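Local coordinates for protein hydrogen peroxide-inducible genes activator (Corynebacterium glutamicum, PDB 6G1D) that senses hydrogen peroxide and probably regulates genes of the peroxide response, as a LysR-type transcription factor joining a DNA-binding helix-turn-helix to a regulatory domain, at residues 115-120 / 307-312; 119-124 / 300-305; 150-155 / 294-299. The protein carries 1 engineered substitution. All blocks are in the same frame, centred on the assembly; numbering follows the deposited sequence.

Contact 1: 115-120 / 307-312; sequences LPSMLS and FQEAVA
Ser117 and Glu309 mark the point where the two helical segments pass nearest each other, their CA atoms 6.7 Å apart, and helix 111-125 is kinked just there, the backbone N atoms of Pro116 and Ser117 making no bond to the preceding turn. The interface is small, 105 Å² counting both sides, and Ser117 supplies more than half of it. From CA its side chain sets out toward the partner helix, and OG stands beside the backbone N, anti to the carbonyl carbon (chi1 -61°). Glu309 meets it from the other helix: CG also lies beside its own backbone N, and the extended bond beyond it (chi2 174°) carries the carboxylate outward from the helix, to the flank of the serine. The hydroxyl donates one bond across, from Ser117 OG to Glu309 OE1 at 3.3 Å, and it is a weak one. Ser117 CB is also 3.3 Å from Glu309 OE1, and the angle CB-OG-OE1 is only 78°. The carboxylate oxygen therefore lies alongside the CB-OG bond rather than beyond its end, which obliges a bent hydrogen bond. Van der Waals contact adds to it, Ser117 OG lying 3.4 Å from Glu309 CB. Behind this pair the methyl of Ala310 is buried, whereas Glu309 is exposed, so the polar link sits on the solvent side of the helix pair. Inward, Met118 packs on Phe299, Leu303 and Ala306 of helix 293-316, while Phe307 touches Ile114 and stacks on Tyr170 of strand 164-179. Leu115 and Leu119 rest on Ile133 and Pro131 of strand 129-135. Leu115, Pro116 and Leu119 also pack on Thr239, Gln242 and Ala246 of the second subunit, respectively, so this helix lies between its own sheet and that subunit.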
ATOM      1  N   LEU B 115      -3.520  11.309 -25.463  1.00 32.27           N
ATOM      2  CA  LEU B 115      -2.642  12.418 -25.082  1.00 32.43           C
ATOM      3  C   LEU B 115      -1.865  13.057 -26.238  1.00 34.80           C
ATOM      4  O   LEU B 115      -1.759  14.266 -26.283  1.00 37.42           O
ATOM      5  CB  LEU B 115      -1.643  12.021 -23.997  1.00 32.78           C
ATOM      6  CG  LEU B 115      -2.193  12.022 -22.571  1.00 35.52           C
ATOM      7  CD1 LEU B 115      -1.189  11.348 -21.631  1.00 35.99           C
ATOM      8  CD2 LEU B 115      -2.617  13.357 -22.066  1.00 36.27           C
ATOM      9  N   PRO B 116      -1.296  12.251 -27.157  1.00 34.09           N
ATOM     10  CA  PRO B 116      -0.479  12.955 -28.159  1.00 34.15           C
ATOM     11  C   PRO B 116      -1.242  14.021 -28.917  1.00 35.88           C
ATOM     12  O   PRO B 116      -0.749  15.145 -29.017  1.00 36.32           O
ATOM     13  CB  PRO B 116       0.035  11.842 -29.077  1.00 33.98           C
ATOM     14  CG  PRO B 116       0.053  10.642 -28.174  1.00 34.82           C
ATOM     15  CD  PRO B 116      -1.159  10.788 -27.270  1.00 35.13           C
ATOM     16  N   SER B 117      -2.434  13.690 -29.402  1.00 35.65           N
ATOM     17  CA  SER B 117      -3.247  14.643 -30.176  1.00 39.73           C
ATOM     18  C   SER B 117      -3.814  15.725 -29.290  1.00 39.91           C
ATOM     19  O   SER B 117      -3.821  16.900 -29.673  1.00 40.32           O
ATOM     20  CB  SER B 117      -4.380  13.967 -30.958  1.00 43.69           C
ATOM     21  OG  SER B 117      -3.888  13.037 -31.885  1.00 46.27           O
ATOM     22  N   MET B 118      -4.314  15.364 -28.106  1.00 33.97           N
ATOM     23  CA  MET B 118      -4.857  16.394 -27.240  1.00 35.18           C
ATOM     24  C   MET B 118      -3.808  17.439 -26.910  1.00 36.08           C
ATOM     25  O   MET B 118      -4.108  18.649 -26.961  1.00 37.06           O
ATOM     26  CB  MET B 118      -5.444  15.814 -25.978  1.00 34.91           C
ATOM     27  CG  MET B 118      -5.983  16.858 -25.009  1.00 39.70           C
ATOM     28  SD  MET B 118      -4.946  17.012 -23.550  1.00 48.98           S
ATOM     29  CE  MET B 118      -5.672  15.623 -22.679  1.00 38.97           C
ATOM     30  N   LEU B 119      -2.619  16.989 -26.533  1.00 36.97           N
ATOM     31  CA  LEU B 119      -1.540  17.897 -26.146  1.00 39.77           C
ATOM     32  C   LEU B 119      -1.032  18.762 -27.305  1.00 40.42           C
ATOM     33  O   LEU B 119      -0.663  19.897 -27.100  1.00 41.87           O
ATOM     34  CB  LEU B 119      -0.370  17.143 -25.505  1.00 39.53           C
ATOM     35  CG  LEU B 119      -0.696  16.536 -24.118  1.00 38.95           C
ATOM     36  CD1 LEU B 119       0.401  15.643 -23.622  1.00 38.74           C
ATOM     37  CD2 LEU B 119      -0.889  17.619 -23.116  1.00 41.71           C
ATOM     38  N   SER B 120      -1.017  18.221 -28.508  1.00 35.50           N
ATOM     39  CA  SER B 120      -0.584  18.966 -29.688  1.00 36.48           C
ATOM     40  C   SER B 120      -1.603  20.065 -30.066  1.00 37.00           C
ATOM     41  O   SER B 120      -1.205  21.182 -30.384  1.00 39.56           O
ATOM     42  CB  SER B 120      -0.336  18.008 -30.876  1.00 36.16           C
ATOM     43  OG  SER B 120       0.005  18.741 -32.020  1.00 50.10           O
ATOM     44  N   PHE B 307      -9.642  12.381 -30.421  1.00 34.75           N
ATOM     45  CA  PHE B 307     -10.067  11.009 -30.652  1.00 36.94           C
ATOM     46  C   PHE B 307     -10.149  10.716 -32.152  1.00 38.33           C
ATOM     47  O   PHE B 307      -9.735   9.642 -32.593  1.00 37.21           O
ATOM     48  CB  PHE B 307     -11.405  10.701 -29.971  1.00 35.22           C
ATOM     49  CG  PHE B 307     -11.910   9.313 -30.247  1.00 34.81           C
ATOM     50  CD1 PHE B 307     -11.201   8.210 -29.778  1.00 36.41           C
ATOM     51  CD2 PHE B 307     -13.060   9.103 -31.010  1.00 34.06           C
ATOM     52  CE1 PHE B 307     -11.639   6.915 -30.048  1.00 36.38           C
ATOM     53  CE2 PHE B 307     -13.513   7.819 -31.272  1.00 38.50           C
ATOM     54  CZ  PHE B 307     -12.805   6.728 -30.792  1.00 38.17           C
ATOM     55  N   GLN B 308     -10.705  11.646 -32.926  1.00 37.32           N
ATOM     56  CA  GLN B 308     -10.774  11.469 -34.399  1.00 38.94           C
ATOM     57  C   GLN B 308      -9.390  11.284 -35.011  1.00 37.03           C
ATOM     58  O   GLN B 308      -9.222  10.475 -35.913  1.00 36.88           O
ATOM     59  CB  GLN B 308     -11.502  12.630 -35.092  1.00 43.66           C
ATOM     60  CG  GLN B 308     -13.017  12.639 -34.876  1.00 48.63           C
ATOM     61  CD  GLN B 308     -13.683  11.280 -35.170  1.00 61.89           C
ATOM     62  OE1 GLN B 308     -13.603  10.756 -36.287  1.00 70.91           O
ATOM     63  NE2 GLN B 308     -14.327  10.697 -34.152  1.00 55.45           N
ATOM     64  N   GLU B 309      -8.410  12.030 -34.504  1.00 34.44           N
ATOM     65  CA  GLU B 309      -7.033  11.878 -34.923  1.00 34.14           C
ATOM     66  C   GLU B 309      -6.416  10.544 -34.472  1.00 33.86           C
ATOM     67  O   GLU B 309      -5.655   9.942 -35.200  1.00 33.22           O
ATOM     68  CB  GLU B 309      -6.212  13.063 -34.404  1.00 34.52           C
ATOM     69  CG  GLU B 309      -6.579  14.358 -35.127  1.00 37.13           C
ATOM     70  CD  GLU B 309      -5.912  15.601 -34.554  1.00 37.39           C
ATOM     71  OE1 GLU B 309      -4.852  15.509 -33.856  1.00 44.14           O
ATOM     72  OE2 GLU B 309      -6.430  16.699 -34.861  1.00 43.70           O
ATOM     73  N   ALA B 310      -6.722  10.097 -33.273  1.00 32.19           N
ATOM     74  CA  ALA B 310      -6.284   8.778 -32.792  1.00 32.03           C
ATOM     75  C   ALA B 310      -6.876   7.641 -33.626  1.00 31.29           C
ATOM     76  O   ALA B 310      -6.209   6.630 -33.845  1.00 32.12           O
ATOM     77  CB  ALA B 310      -6.670   8.591 -31.317  1.00 30.48           C
ATOM     78  N   VAL B 311      -8.122   7.804 -34.047  1.00 30.76           N
ATOM     79  CA  VAL B 311      -8.795   6.842 -34.890  1.00 31.34           C
ATOM     80  C   VAL B 311      -8.141   6.856 -36.289  1.00 33.37           C
ATOM     81  O   VAL B 311      -7.937   5.789 -36.869  1.00 32.18           O
ATOM     82  CB  VAL B 311     -10.308   7.089 -34.950  1.00 32.76           C
ATOM     83  CG1 VAL B 311     -10.982   6.313 -36.088  1.00 39.60           C
ATOM     84  CG2 VAL B 311     -10.966   6.736 -33.609  1.00 36.58           C
ATOM     85  N   ALA B 312      -7.782   8.048 -36.801  1.00 32.24           N
ATOM     86  CA  ALA B 312      -7.094   8.110 -38.072  1.00 33.14           C
ATOM     87  C   ALA B 312      -5.724   7.455 -37.968  1.00 32.95           C
ATOM     88  O   ALA B 312      -5.324   6.774 -38.888  1.00 33.58           O
ATOM     89  CB  ALA B 312      -6.971   9.543 -38.556  1.00 33.90           C
TER

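Contact 2: 119-124 / 300-305; sequences LSIVDE and ALILQR
Ile121 CG2 and Ile302 CG2 meet at 3.8 Å, methyl against methyl, at the level where the two helices have their nearest CA atoms. In Ile121 chi1 of -71° sets CG1 beside the backbone N and leaves CG2 anti to it; Ile302 does the same, and the two side chains run alongside each other in opposing senses instead of abutting. Ile302 uses its other branch as well: its CD1 reaches Val122 CG2 at 4.2 Å, and the two side chains lie nearly perpendicular. Ile302 thus touches two successive residues of helix 111-125 with two different methyl groups. The third partner is Arg305. One face of its guanidinium is covered by Ile121 CG1 and by CD1, which stands 4.0 Å from the guanidinium plane, off its centre. Arg305 NH1 comes within 3.9 Å of Ile121 CG2, and the aliphatic root joins in, Arg305 CB being 4.1 Å from Ile121 CD1. A bend at chi3 (52°) is what turns the flat group back across the isoleucine. These contacts fit the spacing of the segment axes, which approach to 10.0 Å with their N-to-C directions 130° apart, closer to antiparallel than to parallel. Further out, Ile302 also packs on Met118, Leu98 and Tyr126, and Val122 rests on Leu129 of strand 129-135. Gln304 NE2 bonds Leu169 O, tying the same turn to strand 164-179, and Arg305 NH1 forms a salt bridge with Glu125. No hydrogen bond runs between the two segments themselves. They are held by hydrophobic burial and van der Waals contact, an isoleucine-valine core with the solvent-exposed Arg305 laid across one side; the charge is answered by Glu125 at the end of helix 111-125, which should also restrict how the guanidinium can turn over Ile121.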
ATOM      1  N   LEU B 119      -2.619  16.989 -26.533  1.00 36.97           N
ATOM      2  CA  LEU B 119      -1.540  17.897 -26.146  1.00 39.77           C
ATOM      3  C   LEU B 119      -1.032  18.762 -27.305  1.00 40.42           C
ATOM      4  O   LEU B 119      -0.663  19.897 -27.100  1.00 41.87           O
ATOM      5  CB  LEU B 119      -0.370  17.143 -25.505  1.00 39.53           C
ATOM      6  CG  LEU B 119      -0.696  16.536 -24.118  1.00 38.95           C
ATOM      7  CD1 LEU B 119       0.401  15.643 -23.622  1.00 38.74           C
ATOM      8  CD2 LEU B 119      -0.889  17.619 -23.116  1.00 41.71           C
ATOM      9  N   SER B 120      -1.017  18.221 -28.508  1.00 35.50           N
ATOM     10  CA  SER B 120      -0.584  18.966 -29.688  1.00 36.48           C
ATOM     11  C   SER B 120      -1.603  20.065 -30.066  1.00 37.00           C
ATOM     12  O   SER B 120      -1.205  21.182 -30.384  1.00 39.56           O
ATOM     13  CB  SER B 120      -0.336  18.008 -30.876  1.00 36.16           C
ATOM     14  OG  SER B 120       0.005  18.741 -32.020  1.00 50.10           O
ATOM     15  N   ILE B 121      -2.898  19.757 -29.999  1.00 40.06           N
ATOM     16  CA  ILE B 121      -3.945  20.748 -30.215  1.00 38.30           C
ATOM     17  C   ILE B 121      -3.867  21.890 -29.200  1.00 42.96           C
ATOM     18  O   ILE B 121      -3.985  23.072 -29.534  1.00 42.55           O
ATOM     19  CB  ILE B 121      -5.344  20.112 -30.123  1.00 39.16           C
ATOM     20  CG1 ILE B 121      -5.575  19.236 -31.355  1.00 38.08           C
ATOM     21  CG2 ILE B 121      -6.437  21.174 -30.044  1.00 39.52           C
ATOM     22  CD1 ILE B 121      -6.773  18.340 -31.245  1.00 38.52           C
ATOM     23  N   VAL B 122      -3.688  21.519 -27.946  1.00 37.37           N
ATOM     24  CA  VAL B 122      -3.589  22.467 -26.859  1.00 38.12           C
ATOM     25  C   VAL B 122      -2.362  23.342 -27.039  1.00 39.47           C
ATOM     26  O   VAL B 122      -2.449  24.538 -26.881  1.00 45.85           O
ATOM     27  CB  VAL B 122      -3.573  21.724 -25.490  1.00 39.60           C
ATOM     28  CG1 VAL B 122      -2.908  22.531 -24.377  1.00 46.57           C
ATOM     29  CG2 VAL B 122      -5.002  21.306 -25.151  1.00 39.46           C
ATOM     30  N   ASP B 123      -1.214  22.758 -27.330  1.00 44.20           N
ATOM     31  CA  ASP B 123       0.030  23.510 -27.506  1.00 47.00           C
ATOM     32  C   ASP B 123      -0.100  24.575 -28.620  1.00 52.46           C
ATOM     33  O   ASP B 123       0.339  25.721 -28.434  1.00 52.17           O
ATOM     34  CB  ASP B 123       1.204  22.557 -27.798  1.00 48.01           C
ATOM     35  CG  ASP B 123       2.491  23.292 -28.164  1.00 53.23           C
ATOM     36  OD1 ASP B 123       3.128  23.936 -27.298  1.00 55.27           O
ATOM     37  OD2 ASP B 123       2.878  23.226 -29.337  1.00 60.88           O
ATOM     38  N   GLU B 124      -0.735  24.209 -29.740  1.00 61.26           N
ATOM     39  CA  GLU B 124      -0.922  25.112 -30.860  1.00 63.65           C
ATOM     40  C   GLU B 124      -2.074  26.120 -30.673  1.00 63.09           C
ATOM     41  O   GLU B 124      -1.894  27.291 -30.955  1.00 62.28           O
ATOM     42  CB  GLU B 124      -1.079  24.307 -32.169  1.00 69.48           C
ATOM     43  CG  GLU B 124      -1.191  25.134 -33.436  1.00 84.20           C
ATOM     44  CD  GLU B 124      -1.039  24.329 -34.728  1.00 89.53           C
ATOM     45  OE1 GLU B 124      -0.375  24.857 -35.633  1.00 80.63           O
ATOM     46  OE2 GLU B 124      -1.566  23.196 -34.841  1.00 85.40           O
ATOM     47  N   ALA B 300     -14.003  19.606 -24.088  1.00 41.02           N
ATOM     48  CA  ALA B 300     -14.637  18.428 -24.687  1.00 38.39           C
ATOM     49  C   ALA B 300     -14.462  18.396 -26.201  1.00 40.25           C
ATOM     50  O   ALA B 300     -14.209  17.315 -26.780  1.00 36.41           O
ATOM     51  CB  ALA B 300     -16.114  18.372 -24.355  1.00 38.84           C
ATOM     52  N   LEU B 301     -14.628  19.549 -26.860  1.00 40.30           N
ATOM     53  CA  LEU B 301     -14.446  19.608 -28.306  1.00 39.03           C
ATOM     54  C   LEU B 301     -13.020  19.196 -28.716  1.00 37.82           C
ATOM     55  O   LEU B 301     -12.833  18.519 -29.742  1.00 39.68           O
ATOM     56  CB  LEU B 301     -14.784  21.006 -28.857  1.00 43.37           C
ATOM     57  CG  LEU B 301     -16.228  21.513 -28.777  1.00 45.63           C
ATOM     58  CD1 LEU B 301     -16.239  22.951 -29.334  1.00 43.39           C
ATOM     59  CD2 LEU B 301     -17.196  20.591 -29.547  1.00 46.33           C
ATOM     60  N   ILE B 302     -12.025  19.597 -27.928  1.00 37.36           N
ATOM     61  CA  ILE B 302     -10.641  19.213 -28.142  1.00 37.96           C
ATOM     62  C   ILE B 302     -10.470  17.712 -28.054  1.00 40.94           C
ATOM     63  O   ILE B 302      -9.817  17.100 -28.901  1.00 36.52           O
ATOM     64  CB  ILE B 302      -9.677  19.907 -27.142  1.00 38.58           C
ATOM     65  CG1 ILE B 302      -9.682  21.416 -27.364  1.00 42.13           C
ATOM     66  CG2 ILE B 302      -8.252  19.377 -27.284  1.00 37.73           C
ATOM     67  CD1 ILE B 302      -8.892  22.205 -26.348  1.00 46.08           C
ATOM     68  N   LEU B 303     -11.051  17.118 -27.025  1.00 35.66           N
ATOM     69  CA  LEU B 303     -10.990  15.676 -26.852  1.00 36.36           C
ATOM     70  C   LEU B 303     -11.701  14.926 -27.993  1.00 34.94           C
ATOM     71  O   LEU B 303     -11.215  13.882 -28.396  1.00 32.50           O
ATOM     72  CB  LEU B 303     -11.543  15.263 -25.488  1.00 33.75           C
ATOM     73  CG  LEU B 303     -10.718  15.753 -24.300  1.00 35.34           C
ATOM     74  CD1 LEU B 303     -11.456  15.452 -22.986  1.00 34.70           C
ATOM     75  CD2 LEU B 303      -9.337  15.114 -24.307  1.00 36.41           C
ATOM     76  N   GLN B 304     -12.832  15.428 -28.483  1.00 34.25           N
ATOM     77  CA  GLN B 304     -13.493  14.796 -29.617  1.00 35.92           C
ATOM     78  C   GLN B 304     -12.637  14.850 -30.878  1.00 37.89           C
ATOM     79  O   GLN B 304     -12.582  13.857 -31.658  1.00 35.66           O
ATOM     80  CB  GLN B 304     -14.847  15.419 -29.878  1.00 36.92           C
ATOM     81  CG  GLN B 304     -15.860  15.135 -28.747  1.00 36.85           C
ATOM     82  CD  GLN B 304     -17.137  15.915 -28.958  1.00 38.15           C
ATOM     83  OE1 GLN B 304     -17.102  17.125 -29.271  1.00 39.84           O
ATOM     84  NE2 GLN B 304     -18.261  15.235 -28.827  1.00 36.71           N
ATOM     85  N   ARG B 305     -11.939  15.980 -31.074  1.00 34.34           N
ATOM     86  CA  ARG B 305     -11.022  16.099 -32.200  1.00 34.77           C
ATOM     87  C   ARG B 305      -9.810  15.183 -32.024  1.00 34.39           C
ATOM     88  O   ARG B 305      -9.394  14.516 -32.968  1.00 33.89           O
ATOM     89  CB  ARG B 305     -10.591  17.566 -32.425  1.00 38.10           C
ATOM     90  CG  ARG B 305     -11.698  18.485 -32.897  1.00 45.67           C
ATOM     91  CD  ARG B 305     -11.301  19.955 -32.793  1.00 46.25           C
ATOM     92  NE  ARG B 305     -10.011  20.209 -33.448  1.00 43.43           N
ATOM     93  CZ  ARG B 305      -9.194  21.229 -33.173  1.00 43.71           C
ATOM     94  NH1 ARG B 305      -9.493  22.149 -32.246  1.00 45.13           N
ATOM     95  NH2 ARG B 305      -8.039  21.342 -33.824  1.00 39.68           N
TER

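Contact 3: 150-155 / 294-299; sequences IDVAMM and EEFEQF
Val152 and Phe296 form a CH-pi contact between strand and helix. In the conformer described here, one of two deposited for this valine and the one to which this geometry applies, CG1 stands 3.4 Å from the centroid of the Phe296 ring and 6° off its normal. It is thus centred over the face, with Val152 CG1 3.6 Å from Phe296 CD1 and at much the same distance from the other ring carbons. The valine torsion (chi1 -67°) puts CG1 beside the backbone N, and CG2, in the crowded position between N and carbonyl carbon, lies 4.5 Å from Phe299 CD1, a looser touch. Van der Waals contact continues at the far end of the ring, where Phe296 CZ lies 3.9 Å from Asp151 O, approaching obliquely. The polar bonds run elsewhere: Asp151 OD1 accepts from Thr103 N, and Glu295 pairs with Arg292. Within the alpha/beta layers, Tyr286 of strand 267-287 meets the Phe296 ring edge-to-face, and Val104 of strand 100-106 touches both Val152 and Phe299. Helix 293-316 thereby covers this face of the sheet, whereas on the opposite face Met155 packs against Leu142 of helix 138-147.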
ATOM      1  N   ILE B 150      -8.474  17.275  -8.929  1.00 47.97           N
ATOM      2  CA  ILE B 150      -8.519  17.454 -10.381  1.00 46.63           C
ATOM      3  C   ILE B 150      -9.769  18.231 -10.749  1.00 47.78           C
ATOM      4  O   ILE B 150     -10.734  18.264  -9.985  1.00 48.66           O
ATOM      5  CB  ILE B 150      -8.453  16.123 -11.161  1.00 44.65           C
ATOM      6  CG1 ILE B 150      -9.744  15.322 -11.005  1.00 44.15           C
ATOM      7  CG2 ILE B 150      -7.248  15.292 -10.714  1.00 43.47           C
ATOM      8  CD1 ILE B 150      -9.718  13.914 -11.566  1.00 45.97           C
ATOM      9  N   ASP B 151      -9.748  18.819 -11.939  1.00 45.56           N
ATOM     10  CA  ASP B 151     -10.852  19.654 -12.446  1.00 47.65           C
ATOM     11  C   ASP B 151     -11.872  18.872 -13.268  1.00 45.54           C
ATOM     12  O   ASP B 151     -13.100  19.066 -13.149  1.00 43.49           O
ATOM     13  CB  ASP B 151     -10.278  20.808 -13.286  1.00 49.95           C
ATOM     14  CG  ASP B 151      -9.361  21.766 -12.435  1.00 57.23           C
ATOM     15  OD1 ASP B 151      -8.249  22.070 -12.949  1.00 47.26           O
ATOM     16  OD2 ASP B 151      -9.726  22.318 -11.323  1.00 58.89           O
ATOM     17  N   VAL B 152     -11.359  17.994 -14.127  1.00 41.12           N
ATOM     18  CA  VAL B 152     -12.210  17.173 -14.982  0.55 41.99           C
ATOM     19  C   VAL B 152     -11.608  15.766 -15.056  1.00 41.00           C
ATOM     20  O   VAL B 152     -10.418  15.594 -14.818  1.00 41.40           O
ATOM     21  CB  VAL B 152     -12.354  17.741 -16.406  0.55 40.23           C
ATOM     22  CG1 VAL B 152     -13.111  19.023 -16.399  0.55 41.23           C
ATOM     23  CG2 VAL B 152     -11.012  17.934 -17.075  0.55 43.33           C
ATOM     24  N   ALA B 153     -12.441  14.784 -15.387  1.00 39.95           N
ATOM     25  CA  ALA B 153     -11.969  13.429 -15.571  1.00 39.11           C
ATOM     26  C   ALA B 153     -12.551  12.848 -16.853  1.00 38.20           C
ATOM     27  O   ALA B 153     -13.757  12.920 -17.082  1.00 40.44           O
ATOM     28  CB  ALA B 153     -12.341  12.595 -14.373  1.00 39.42           C
ATOM     29  N   MET B 154     -11.709  12.195 -17.602  1.00 38.50           N
ATOM     30  CA  MET B 154     -12.112  11.528 -18.789  1.00 37.72           C
ATOM     31  C   MET B 154     -12.223  10.039 -18.487  1.00 36.59           C
ATOM     32  O   MET B 154     -11.270   9.428 -18.210  1.00 37.09           O
ATOM     33  CB  MET B 154     -11.105  11.804 -19.880  1.00 30.00           C
ATOM     34  CG  MET B 154     -11.438  11.217 -21.219  1.00 30.00           C
ATOM     35  SD  MET B 154     -10.216  11.575 -22.482  1.00 30.00           S
ATOM     36  CE  MET B 154     -10.546  10.276 -23.551  1.00 30.00           C
ATOM     37  N   MET B 155     -13.410   9.491 -18.512  1.00 36.74           N
ATOM     38  CA  MET B 155     -13.645   8.096 -18.188  1.00 36.54           C
ATOM     39  C   MET B 155     -14.792   7.559 -18.999  1.00 36.32           C
ATOM     40  O   MET B 155     -15.497   8.320 -19.673  1.00 36.47           O
ATOM     41  CB  MET B 155     -13.966   7.969 -16.679  1.00 38.17           C
ATOM     42  CG  MET B 155     -15.287   8.581 -16.278  1.00 42.08           C
ATOM     43  SD  MET B 155     -15.408   8.730 -14.460  1.00 46.25           S
ATOM     44  CE  MET B 155     -14.641  10.332 -14.385  1.00 53.50           C
ATOM     45  N   GLU B 294     -18.565  26.191 -19.424  1.00 57.02           N
ATOM     46  CA  GLU B 294     -18.255  26.694 -20.757  1.00 58.62           C
ATOM     47  C   GLU B 294     -16.849  26.285 -21.197  1.00 54.06           C
ATOM     48  O   GLU B 294     -16.667  25.858 -22.308  1.00 53.73           O
ATOM     49  CB  GLU B 294     -18.422  28.214 -20.830  1.00 61.51           C
ATOM     50  CG  GLU B 294     -18.630  28.756 -22.235  1.00 75.16           C
ATOM     51  CD  GLU B 294     -18.623  30.279 -22.314  1.00 87.44           C
ATOM     52  OE1 GLU B 294     -17.880  30.935 -21.549  1.00 80.63           O
ATOM     53  OE2 GLU B 294     -19.355  30.823 -23.166  1.00 88.67           O
ATOM     54  N   GLU B 295     -15.864  26.426 -20.320  1.00 51.71           N
ATOM     55  CA  GLU B 295     -14.499  25.967 -20.582  1.00 54.73           C
ATOM     56  C   GLU B 295     -14.396  24.445 -20.744  1.00 52.32           C
ATOM     57  O   GLU B 295     -13.680  23.984 -21.610  1.00 47.35           O
ATOM     58  CB  GLU B 295     -13.542  26.332 -19.459  1.00 58.78           C
ATOM     59  CG  GLU B 295     -13.205  27.777 -19.312  1.00 65.97           C
ATOM     60  CD  GLU B 295     -12.318  27.999 -18.103  1.00 69.44           C
ATOM     61  OE1 GLU B 295     -11.097  27.754 -18.199  1.00 65.83           O
ATOM     62  OE2 GLU B 295     -12.876  28.417 -17.056  1.00 68.19           O
ATOM     63  N   PHE B 296     -15.071  23.690 -19.886  1.00 45.26           N
ATOM     64  CA  PHE B 296     -15.036  22.247 -19.974  1.00 44.43           C
ATOM     65  C   PHE B 296     -15.707  21.744 -21.264  1.00 44.75           C
ATOM     66  O   PHE B 296     -15.250  20.772 -21.834  1.00 42.03           O
ATOM     67  CB  PHE B 296     -15.652  21.588 -18.740  1.00 44.95           C
ATOM     68  CG  PHE B 296     -14.963  21.921 -17.437  1.00 44.97           C
ATOM     69  CD1 PHE B 296     -13.634  22.398 -17.377  1.00 44.06           C
ATOM     70  CD2 PHE B 296     -15.644  21.718 -16.257  1.00 45.31           C
ATOM     71  CE1 PHE B 296     -13.044  22.671 -16.162  1.00 47.21           C
ATOM     72  CE2 PHE B 296     -15.044  22.010 -15.044  1.00 48.16           C
ATOM     73  CZ  PHE B 296     -13.735  22.468 -14.999  1.00 47.06           C
ATOM     74  N   GLU B 297     -16.740  22.442 -21.723  1.00 53.59           N
ATOM     75  CA  GLU B 297     -17.383  22.187 -23.009  1.00 54.62           C
ATOM     76  C   GLU B 297     -16.435  22.443 -24.188  1.00 55.32           C
ATOM     77  O   GLU B 297     -16.478  21.728 -25.196  1.00 52.98           O
ATOM     78  CB  GLU B 297     -18.624  23.061 -23.188  1.00 58.60           C
ATOM     79  CG  GLU B 297     -19.696  22.464 -24.045  1.00 68.45           C
ATOM     80  CD  GLU B 297     -20.481  21.393 -23.300  1.00 67.91           C
ATOM     81  OE1 GLU B 297     -20.925  21.680 -22.158  1.00 72.03           O
ATOM     82  OE2 GLU B 297     -20.667  20.281 -23.863  1.00 69.43           O
ATOM     83  N   GLN B 298     -15.595  23.471 -24.073  1.00 43.55           N
ATOM     84  CA  GLN B 298     -14.565  23.703 -25.078  1.00 47.34           C
ATOM     85  C   GLN B 298     -13.513  22.616 -25.003  1.00 43.92           C
ATOM     86  O   GLN B 298     -13.014  22.167 -26.027  1.00 40.47           O
ATOM     87  CB  GLN B 298     -13.854  25.056 -24.912  1.00 49.49           C
ATOM     88  CG  GLN B 298     -14.582  26.284 -25.400  1.00 57.01           C
ATOM     89  CD  GLN B 298     -13.914  27.564 -24.896  1.00 58.88           C
ATOM     90  OE1 GLN B 298     -14.319  28.080 -23.866  1.00 58.88           O
ATOM     91  NE2 GLN B 298     -12.885  28.085 -25.613  1.00 53.75           N
ATOM     92  N   PHE B 299     -13.146  22.205 -23.797  1.00 39.66           N
ATOM     93  CA  PHE B 299     -12.176  21.142 -23.669  1.00 40.23           C
ATOM     94  C   PHE B 299     -12.705  19.871 -24.280  1.00 39.60           C
ATOM     95  O   PHE B 299     -11.953  19.132 -24.897  1.00 37.51           O
ATOM     96  CB  PHE B 299     -11.767  20.884 -22.207  1.00 39.82           C
ATOM     97  CG  PHE B 299     -10.537  20.055 -22.082  1.00 41.70           C
ATOM     98  CD1 PHE B 299     -10.535  18.826 -21.428  1.00 39.49           C
ATOM     99  CD2 PHE B 299      -9.380  20.483 -22.689  1.00 40.92           C
ATOM    100  CE1 PHE B 299      -9.401  18.054 -21.392  1.00 39.27           C
ATOM    101  CE2 PHE B 299      -8.215  19.714 -22.627  1.00 42.41           C
ATOM    102  CZ  PHE B 299      -8.221  18.508 -21.943  1.00 41.43           C
TER

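All three contacts use helix 293-316, met at successive turns. Contacts 1 and 2 join it to helix 111-125 with centres about 7 Å apart, while contact 3 seats its earlier turns on strand 152-156. Contacts 2 and 3 are buried and mainly apolar, but one packs branched aliphatic groups under a guanidinium and the other sets a methyl over an aromatic face. Contact 1, only partly buried, has the sole hydrogen bond across any of the three segment pairs, and a weak one. Packing joins them: Met118 CE meets Phe299 CZ at 3.9 Å, and Leu303 CD2 meets Met154 SD at 4.1 Å, so residues of the same segments pack on one another between helices and sheet.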